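Local coordinates for protein response regulator (Pseudomonas putida, PDB 3HDV) that probably relays a signal as the CheY-like receiver domain of a bacterial response regulator, switched by phosphorylation of an aspartate, at residues B[9-14]-B[51-56]; B[58-63]-B[89-94]; B[83-88]-B[103-108]. All blocks are in the same frame, centred on the assembly; numbering follows the deposited sequence.

Interaction 1 (B[9-14]-B[51-56]); sequences LVLVVD and KRIGLM
The carbonyl oxygen of L9 takes two groups of segment 51-56: the N-H of G54, in a hydrogen bond of 2.9 Å from G54 N to L9 O, and the CA-H of I53, a weaker C-H...O contact with I53 CA 3.4 Å from L9 O. Two residues on, L11 N donates to L55 O, also at 2.9 Å and nearly straight at 165°. The two strands run parallel, V10 opposite L55 and L11 opposite M56, with a twist of 37° between the short segments. Side chains fill both faces of the sheet. On the face of V10 and L55 the methyls meet only loosely. The other face is closer packed: L11 and selenomethionine M56 lie side by side, pointing the same way, with L11 CD2 3.8 Å from M56 CG, while V13, two residues further along the same strand, brings CG2 against both CG and SE of M56. I53 serves two leucines with different branches. Its CG1, held beside the backbone N (chi1 -61°), meets L9 CD2 at 3.7 Å, and its CG2 meets L11 CB at 3.8 Å. An alanine in place of I53 would probably open a gap beside L9 CD2 and L11 CB and leave the L9 side chain freer to turn. L9 CB sits over the centre of one face of the R52 guanidinium, 4.0 Å above its plane, and R52 NH2 forms a salt bridge with D33. Both strands belong to the parallel sheet of the receiver fold, where 9-13 is also bonded to strand 33-37; helix 40-49 covers L11, V13 and I53, and helix 17-29 covers V10 and V12 on the other face.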
loop_
_atom_site.group_PDB
_atom_site.type_symbol
_atom_site.label_atom_id
_atom_site.label_comp_id
_atom_site.label_asym_id
_atom_site.label_seq_id
_atom_site.Cartn_x
_atom_site.Cartn_y
_atom_site.Cartn_z
ATOM N N LEU B 9 -4.772 13.828 -10.035
ATOM C CA LEU B 9 -4.356 13.574 -8.659
ATOM C C LEU B 9 -5.480 12.847 -7.856
ATOM O O LEU B 9 -6.622 13.327 -7.819
ATOM C CB LEU B 9 -3.954 14.892 -7.989
ATOM C CG LEU B 9 -3.487 14.896 -6.533
ATOM C CD1 LEU B 9 -2.205 14.025 -6.468
ATOM C CD2 LEU B 9 -3.212 16.351 -6.136
ATOM N N VAL B 10 -5.136 11.712 -7.206
ATOM C CA VAL B 10 -6.089 10.913 -6.386
ATOM C C VAL B 10 -5.791 11.162 -4.927
ATOM O O VAL B 10 -4.650 11.119 -4.561
ATOM C CB VAL B 10 -6.001 9.360 -6.732
ATOM C CG1 VAL B 10 -6.986 8.503 -5.880
ATOM C CG2 VAL B 10 -6.339 9.139 -8.234
ATOM N N LEU B 11 -6.803 11.476 -4.110
ATOM C CA LEU B 11 -6.594 11.552 -2.661
ATOM C C LEU B 11 -7.016 10.209 -2.030
ATOM O O LEU B 11 -8.159 9.796 -2.130
ATOM C CB LEU B 11 -7.487 12.614 -2.059
ATOM C CG LEU B 11 -7.523 12.759 -0.529
ATOM C CD1 LEU B 11 -6.174 13.250 0.018
ATOM C CD2 LEU B 11 -8.671 13.767 -0.186
ATOM N N VAL B 12 -6.112 9.573 -1.324
ATOM C CA VAL B 12 -6.444 8.305 -0.650
ATOM C C VAL B 12 -6.636 8.571 0.841
ATOM O O VAL B 12 -5.705 8.991 1.515
ATOM C CB VAL B 12 -5.296 7.295 -0.814
ATOM C CG1 VAL B 12 -5.599 5.991 0.011
ATOM C CG2 VAL B 12 -5.094 6.947 -2.330
ATOM N N VAL B 13 -7.815 8.281 1.365
ATOM C CA VAL B 13 -8.089 8.579 2.761
ATOM C C VAL B 13 -8.220 7.257 3.539
ATOM O O VAL B 13 -9.083 6.446 3.232
ATOM C CB VAL B 13 -9.417 9.379 2.887
ATOM C CG1 VAL B 13 -9.770 9.727 4.350
ATOM C CG2 VAL B 13 -9.403 10.581 1.918
ATOM N N ASP B 14 -7.380 7.095 4.558
ATOM C CA ASP B 14 -7.428 5.916 5.417
ATOM C C ASP B 14 -6.661 6.192 6.691
ATOM O O ASP B 14 -5.564 6.780 6.651
ATOM C CB ASP B 14 -6.780 4.747 4.646
ATOM C CG ASP B 14 -7.009 3.402 5.311
ATOM O OD1 ASP B 14 -7.498 3.344 6.475
ATOM O OD2 ASP B 14 -6.696 2.419 4.625
ATOM N N LYS B 51 -6.634 21.913 -5.283
ATOM C CA LYS B 51 -7.725 21.852 -6.253
ATOM C C LYS B 51 -7.511 20.837 -7.340
ATOM O O LYS B 51 -8.451 20.482 -8.045
ATOM C CB LYS B 51 -7.933 23.249 -6.913
ATOM C CG LYS B 51 -8.372 24.359 -5.952
ATOM C CD LYS B 51 -9.840 24.192 -5.549
ATOM C CE LYS B 51 -10.034 23.353 -4.271
ATOM N NZ LYS B 51 -10.430 24.220 -3.094
ATOM N N ARG B 52 -6.267 20.410 -7.506
ATOM C CA ARG B 52 -5.925 19.394 -8.482
ATOM C C ARG B 52 -6.537 17.989 -8.193
ATOM O O ARG B 52 -6.718 17.168 -9.117
ATOM C CB ARG B 52 -4.415 19.310 -8.589
ATOM C CG ARG B 52 -3.890 18.729 -9.884
ATOM C CD ARG B 52 -2.307 18.767 -9.930
ATOM N NE ARG B 52 -1.841 17.475 -10.411
ATOM C CZ ARG B 52 -0.900 16.720 -9.861
ATOM N NH1 ARG B 52 -0.204 17.146 -8.794
ATOM N NH2 ARG B 52 -0.634 15.534 -10.422
ATOM N N ILE B 53 -6.856 17.702 -6.933
ATOM C CA ILE B 53 -7.503 16.412 -6.601
ATOM C C ILE B 53 -8.775 16.227 -7.445
ATOM O O ILE B 53 -9.719 17.013 -7.349
ATOM C CB ILE B 53 -7.800 16.287 -5.094
ATOM C CG1 ILE B 53 -6.473 16.361 -4.304
ATOM C CG2 ILE B 53 -8.685 15.019 -4.799
ATOM C CD1 ILE B 53 -6.721 16.590 -2.811
ATOM N N GLY B 54 -8.811 15.200 -8.294
ATOM C CA GLY B 54 -10.045 14.949 -9.069
ATOM C C GLY B 54 -10.823 13.723 -8.637
ATOM O O GLY B 54 -11.932 13.463 -9.157
ATOM N N LEU B 55 -10.263 12.969 -7.680
ATOM C CA LEU B 55 -10.931 11.740 -7.210
ATOM C C LEU B 55 -10.480 11.433 -5.793
ATOM O O LEU B 55 -9.328 11.610 -5.464
ATOM C CB LEU B 55 -10.618 10.531 -8.159
ATOM C CG LEU B 55 -11.004 9.077 -7.826
ATOM C CD1 LEU B 55 -12.509 8.883 -7.809
ATOM C CD2 LEU B 55 -10.455 8.163 -8.879
HETATM N N MSE B 56 -11.397 10.942 -4.966
HETATM C CA MSE B 56 -10.992 10.510 -3.637
HETATM C C MSE B 56 -11.398 9.041 -3.428
HETATM O O MSE B 56 -12.525 8.658 -3.735
HETATM C CB MSE B 56 -11.695 11.369 -2.609
HETATM C CG MSE B 56 -11.215 11.164 -1.209
HETATM SE SE MSE B 56 -12.331 12.187 0.053
HETATM C CE MSE B 56 -13.962 11.083 0.084
#

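Interaction 2 (B[58-63]-B[89-94]); sequences TDLRMQ and GDTDVE
G89 begins the second segment by giving its N-H to the carboxylate of D59: G89 N lies 3.0 Å from D59 OD1, on the syn side and 32° out of the carboxylate plane. The same oxygen takes two N-H groups from its own loop. L60 N reaches it at 2.8 Å from the anti side, in a bent bond, and R61 N reaches it at 3.2 Å from above the carboxylate plane, closing an Asx turn. CG of D59, anti to the backbone N (chi1 -158°), carries the carboxyl group toward G89, and the three donors fix how it is turned. The next residue, D90, contributes its backbone. R61 NH1 donates to D90 O at 2.7 Å, the oxygen lying at the edge of the guanidinium, 13° out of its plane, and R61 CD passes 3.2 Å from the same oxygen. Bends at chi2 and chi3 of R61 bring CD and NH1 both close to this oxygen. T91 follows, its OG1 4.0 Å from L60 CD1, so that a leucine methyl lies beside the hydroxyl. That hydroxyl has its polar partner in E95 of helix 93-101; E95 also forms a salt bridge with R61 NH1. D92 then occupies the N-cap of this helix and caps the N-H of E95. D59 is the predicted phosphorylation site of the receiver domain, here unmodified. Three backbone N-H groups converging on OD1 hold its carboxylate in a fixed orientation. The R61 bridge, with E95 as second partner, joins the loop after the phosphorylation site to the start of helix 93-101 by charge and carbonyl together.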
loop_
_atom_site.group_PDB
_atom_site.type_symbol
_atom_site.label_atom_id
_atom_site.label_comp_id
_atom_site.label_asym_id
_atom_site.label_seq_id
_atom_site.Cartn_x
_atom_site.Cartn_y
_atom_site.Cartn_z
ATOM N N THR B 58 -11.816 6.415 -0.294
ATOM C CA THR B 58 -11.923 6.387 1.148
ATOM C C THR B 58 -12.418 5.073 1.754
ATOM O O THR B 58 -13.222 4.357 1.157
ATOM C CB THR B 58 -12.794 7.577 1.687
ATOM O OG1 THR B 58 -12.658 7.653 3.111
ATOM C CG2 THR B 58 -14.266 7.370 1.368
ATOM N N ASP B 59 -11.896 4.750 2.939
ATOM C CA ASP B 59 -12.505 3.708 3.823
ATOM C C ASP B 59 -13.709 4.360 4.524
ATOM O O ASP B 59 -13.841 5.611 4.551
ATOM C CB ASP B 59 -11.460 3.161 4.828
ATOM C CG ASP B 59 -11.824 1.760 5.395
ATOM O OD1 ASP B 59 -13.005 1.315 5.351
ATOM O OD2 ASP B 59 -10.931 1.108 5.925
ATOM N N LEU B 60 -14.611 3.528 5.044
ATOM C CA LEU B 60 -15.738 3.948 5.839
ATOM C C LEU B 60 -15.375 3.870 7.326
ATOM O O LEU B 60 -15.802 4.680 8.123
ATOM C CB LEU B 60 -16.926 3.032 5.536
ATOM C CG LEU B 60 -17.570 3.252 4.147
ATOM C CD1 LEU B 60 -18.809 2.381 4.123
ATOM C CD2 LEU B 60 -17.931 4.746 3.823
ATOM N N ARG B 61 -14.556 2.882 7.655
ATOM C CA ARG B 61 -14.154 2.541 9.005
ATOM C C ARG B 61 -12.925 3.382 9.444
ATOM O O ARG B 61 -11.775 3.006 9.227
ATOM C CB ARG B 61 -13.832 1.054 8.937
ATOM C CG ARG B 61 -14.438 0.164 9.992
ATOM C CD ARG B 61 -15.961 0.032 10.103
ATOM N NE ARG B 61 -16.735 1.270 10.267
ATOM C CZ ARG B 61 -17.781 1.542 9.502
ATOM N NH1 ARG B 61 -18.140 0.670 8.540
ATOM N NH2 ARG B 61 -18.452 2.650 9.669
HETATM N N MSE B 62 -13.168 4.539 10.017
HETATM C CA MSE B 62 -12.074 5.418 10.409
HETATM C C MSE B 62 -12.404 6.115 11.696
HETATM O O MSE B 62 -13.561 6.377 11.965
HETATM C CB MSE B 62 -11.771 6.459 9.332
HETATM C CG MSE B 62 -11.347 5.837 7.977
HETATM SE SE MSE B 62 -10.808 7.271 6.683
HETATM C CE MSE B 62 -12.494 8.318 6.659
ATOM N N GLN B 63 -11.353 6.386 12.475
ATOM C CA GLN B 63 -11.453 7.121 13.733
ATOM C C GLN B 63 -10.575 8.354 13.621
ATOM O O GLN B 63 -9.452 8.235 13.150
ATOM C CB GLN B 63 -10.957 6.267 14.918
ATOM C CG GLN B 63 -11.726 4.950 15.171
ATOM C CD GLN B 63 -13.175 5.127 15.679
ATOM O OE1 GLN B 63 -13.741 6.227 15.636
ATOM N NE2 GLN B 63 -13.775 4.028 16.175
ATOM N N GLY B 89 -13.690 -1.581 4.808
ATOM C CA GLY B 89 -13.668 -2.680 5.773
ATOM C C GLY B 89 -15.080 -3.100 6.174
ATOM O O GLY B 89 -16.033 -2.829 5.451
ATOM N N ASP B 90 -15.231 -3.732 7.335
ATOM C CA ASP B 90 -16.554 -4.192 7.822
ATOM C C ASP B 90 -17.646 -3.122 7.709
ATOM O O ASP B 90 -17.484 -1.976 8.189
ATOM C CB ASP B 90 -16.475 -4.633 9.300
ATOM C CG ASP B 90 -15.528 -5.840 9.528
ATOM O OD1 ASP B 90 -15.125 -6.556 8.548
ATOM O OD2 ASP B 90 -15.165 -6.050 10.715
ATOM N N THR B 91 -18.747 -3.482 7.069
ATOM C CA THR B 91 -19.837 -2.534 6.857
ATOM C C THR B 91 -21.110 -3.401 6.841
ATOM O O THR B 91 -21.065 -4.542 7.306
ATOM C CB THR B 91 -19.632 -1.671 5.548
ATOM O OG1 THR B 91 -20.801 -0.866 5.289
ATOM C CG2 THR B 91 -19.366 -2.546 4.298
ATOM N N ASP B 92 -22.218 -2.908 6.315
ATOM C CA ASP B 92 -23.445 -3.703 6.313
ATOM C C ASP B 92 -24.332 -3.051 5.295
ATOM O O ASP B 92 -23.970 -2.006 4.749
ATOM C CB ASP B 92 -24.125 -3.683 7.680
ATOM C CG ASP B 92 -24.279 -2.250 8.235
ATOM O OD1 ASP B 92 -24.966 -1.441 7.627
ATOM O OD2 ASP B 92 -23.697 -1.925 9.291
ATOM N N VAL B 93 -25.466 -3.688 5.028
ATOM C CA VAL B 93 -26.334 -3.288 3.968
ATOM C C VAL B 93 -26.878 -1.898 4.170
ATOM O O VAL B 93 -26.872 -1.121 3.243
ATOM C CB VAL B 93 -27.461 -4.325 3.711
ATOM C CG1 VAL B 93 -28.524 -3.748 2.770
ATOM C CG2 VAL B 93 -26.842 -5.611 3.146
ATOM N N GLU B 94 -27.337 -1.560 5.379
ATOM C CA GLU B 94 -27.924 -0.214 5.601
ATOM C C GLU B 94 -26.928 0.887 5.315
ATOM O O GLU B 94 -27.252 1.875 4.660
ATOM C CB GLU B 94 -28.523 -0.097 7.028
ATOM C CG GLU B 94 -29.791 -0.988 7.107
ATOM C CD GLU B 94 -30.686 -0.789 8.337
ATOM O OE1 GLU B 94 -30.169 -0.336 9.407
ATOM O OE2 GLU B 94 -31.930 -1.137 8.196
#

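Interaction 3 (B[83-88]-B[103-108]); sequences SIIVVS and GVVDFL
V86 meets F107 from the neighbouring parallel strand, the two side chains lying side by side and pointing the same way. Starting at the backbone, V86 CB sits 3.9 Å from D106 O. From there CG1, anti to the backbone N (chi1 168°), passes over one face of the F107 ring, displaced toward the rim at CD1 and CE1; it lies 4.0 Å from the ring centroid, a CH-pi contact. The other methyl, CG2, turns to V104 CG1 at 3.9 Å. S88 CB approaches the same ring obliquely at CE2. On the face of the sheet that carries I85 and V87, I85 CG1 packs on V105 CB at 3.8 Å, and V87 CG2 lies near L108 CB. Between these layers runs a ladder of backbone bonds: V105 N to I84 O, V86 N to D106 O, L108 N to V86 O at 2.7 Å and almost straight at 177°, and S88 N to L108 O. At the N-terminal end of the ladder a water bridges I84 N and G103 O, accepting from the first and donating to the second, each at 3.0 Å. The strands are the two ends of a beta-alpha-beta unit whose helix, 93-101, covers V86, V104 and F107, while helix 114-124 covers I85 and L108. The contact is thus mostly apolar on both faces and polar through the middle, with the D106 carboxylate at the sheet's edge bonded through OD1 to F107 N and to H101 of the second subunit.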
loop_
_atom_site.group_PDB
_atom_site.type_symbol
_atom_site.label_atom_id
_atom_site.label_comp_id
_atom_site.label_asym_id
_atom_site.label_seq_id
_atom_site.Cartn_x
_atom_site.Cartn_y
_atom_site.Cartn_z
ATOM N N SER B 83 -15.810 13.158 -7.415
ATOM C CA SER B 83 -15.841 11.717 -7.622
ATOM C C SER B 83 -15.271 10.956 -6.417
ATOM O O SER B 83 -14.149 11.206 -6.009
ATOM C CB SER B 83 -14.969 11.406 -8.815
ATOM O OG SER B 83 -15.677 11.794 -9.952
ATOM N N ILE B 84 -16.040 10.010 -5.896
ATOM C CA ILE B 84 -15.629 9.265 -4.714
ATOM C C ILE B 84 -15.850 7.782 -4.972
ATOM O O ILE B 84 -16.922 7.370 -5.433
ATOM C CB ILE B 84 -16.418 9.729 -3.480
ATOM C CG1 ILE B 84 -16.125 11.209 -3.210
ATOM C CG2 ILE B 84 -16.103 8.890 -2.206
ATOM C CD1 ILE B 84 -17.019 11.736 -2.096
ATOM N N ILE B 85 -14.810 7.005 -4.682
ATOM C CA ILE B 85 -14.859 5.543 -4.707
ATOM C C ILE B 85 -14.635 5.104 -3.219
ATOM O O ILE B 85 -13.676 5.513 -2.566
ATOM C CB ILE B 85 -13.765 4.930 -5.600
ATOM C CG1 ILE B 85 -13.977 5.278 -7.074
ATOM C CG2 ILE B 85 -13.699 3.344 -5.371
ATOM C CD1 ILE B 85 -12.782 4.964 -7.928
ATOM N N VAL B 86 -15.565 4.315 -2.700
ATOM C CA VAL B 86 -15.468 3.753 -1.338
ATOM C C VAL B 86 -14.781 2.390 -1.446
ATOM O O VAL B 86 -15.179 1.551 -2.279
ATOM C CB VAL B 86 -16.844 3.663 -0.705
ATOM C CG1 VAL B 86 -16.829 2.793 0.611
ATOM C CG2 VAL B 86 -17.352 5.158 -0.392
ATOM N N VAL B 87 -13.726 2.219 -0.662
ATOM C CA VAL B 87 -13.112 0.895 -0.426
ATOM C C VAL B 87 -13.207 0.556 1.059
ATOM O O VAL B 87 -12.409 1.043 1.860
ATOM C CB VAL B 87 -11.690 0.804 -1.016
ATOM C CG1 VAL B 87 -11.114 -0.627 -0.824
ATOM C CG2 VAL B 87 -11.738 1.133 -2.581
ATOM N N SER B 88 -14.156 -0.321 1.423
ATOM C CA SER B 88 -14.531 -0.475 2.829
ATOM C C SER B 88 -14.124 -1.755 3.552
ATOM O O SER B 88 -14.243 -2.878 2.993
ATOM C CB SER B 88 -16.042 -0.375 2.915
ATOM O OG SER B 88 -16.441 -0.336 4.255
ATOM N N GLY B 103 -24.222 9.017 -3.749
ATOM C CA GLY B 103 -23.755 9.213 -5.120
ATOM C C GLY B 103 -22.322 8.782 -5.400
ATOM O O GLY B 103 -21.705 9.259 -6.382
ATOM N N VAL B 104 -21.761 7.859 -4.622
ATOM C CA VAL B 104 -20.373 7.465 -4.859
ATOM C C VAL B 104 -20.215 6.832 -6.250
ATOM O O VAL B 104 -21.163 6.325 -6.799
ATOM C CB VAL B 104 -19.805 6.601 -3.703
ATOM C CG1 VAL B 104 -19.901 7.355 -2.392
ATOM C CG2 VAL B 104 -20.524 5.214 -3.605
ATOM N N VAL B 105 -19.028 6.876 -6.828
ATOM C CA VAL B 105 -18.739 6.178 -8.117
ATOM C C VAL B 105 -18.925 4.653 -7.963
ATOM O O VAL B 105 -19.540 3.998 -8.818
ATOM C CB VAL B 105 -17.296 6.476 -8.547
ATOM C CG1 VAL B 105 -16.796 5.574 -9.754
ATOM C CG2 VAL B 105 -17.176 7.991 -8.874
ATOM N N ASP B 106 -18.347 4.075 -6.903
ATOM C CA ASP B 106 -18.619 2.667 -6.611
ATOM C C ASP B 106 -18.284 2.414 -5.162
ATOM O O ASP B 106 -17.700 3.298 -4.505
ATOM C CB ASP B 106 -17.761 1.742 -7.492
ATOM C CG ASP B 106 -18.439 0.394 -7.781
ATOM O OD1 ASP B 106 -19.371 -0.081 -7.051
ATOM O OD2 ASP B 106 -18.043 -0.193 -8.796
ATOM N N PHE B 107 -18.613 1.197 -4.684
ATOM C CA PHE B 107 -18.475 0.826 -3.280
ATOM C C PHE B 107 -17.856 -0.558 -3.372
ATOM O O PHE B 107 -18.535 -1.508 -3.738
ATOM C CB PHE B 107 -19.873 0.814 -2.639
ATOM C CG PHE B 107 -19.912 0.574 -1.140
ATOM C CD1 PHE B 107 -20.444 1.541 -0.296
ATOM C CD2 PHE B 107 -19.502 -0.646 -0.579
ATOM C CE1 PHE B 107 -20.524 1.347 1.107
ATOM C CE2 PHE B 107 -19.565 -0.863 0.836
ATOM C CZ PHE B 107 -20.082 0.132 1.671
ATOM N N LEU B 108 -16.577 -0.674 -3.036
ATOM C CA LEU B 108 -15.870 -1.937 -3.097
ATOM C C LEU B 108 -15.580 -2.463 -1.708
ATOM O O LEU B 108 -15.277 -1.691 -0.809
ATOM C CB LEU B 108 -14.532 -1.741 -3.814
ATOM C CG LEU B 108 -14.457 -1.805 -5.338
ATOM C CD1 LEU B 108 -15.571 -1.119 -6.001
ATOM C CD2 LEU B 108 -13.078 -1.341 -5.909
HETATM O O HOH W 1 -18.926 10.385 -6.702
#

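In the fold
Interactions 1 and 3 lie in one parallel sheet, and interaction 2 is built on the loops beyond its C-terminal ends. Strand 53-58 of interaction 1 probably hydrogen-bonds to strand 83-88 of interaction 3 (M56 N to S83 O, 3.0 Å; M56 O to I85 N, 3.0 Å), and these two contacts lie about 13 Å apart between centres. Interaction 2, about 11 Å from interaction 3, follows on from those same strands, with T58 O 2.9 Å from V87 N. The predicted phosphorylation site, D59, lies there, and D14, just after strand 9-13, brings OD1 to 4.1 Å from D59 OD2, gathering acidic groups, as in receiver domains that bind a metal ion. Interactions 2 and 3 both touch the second subunit.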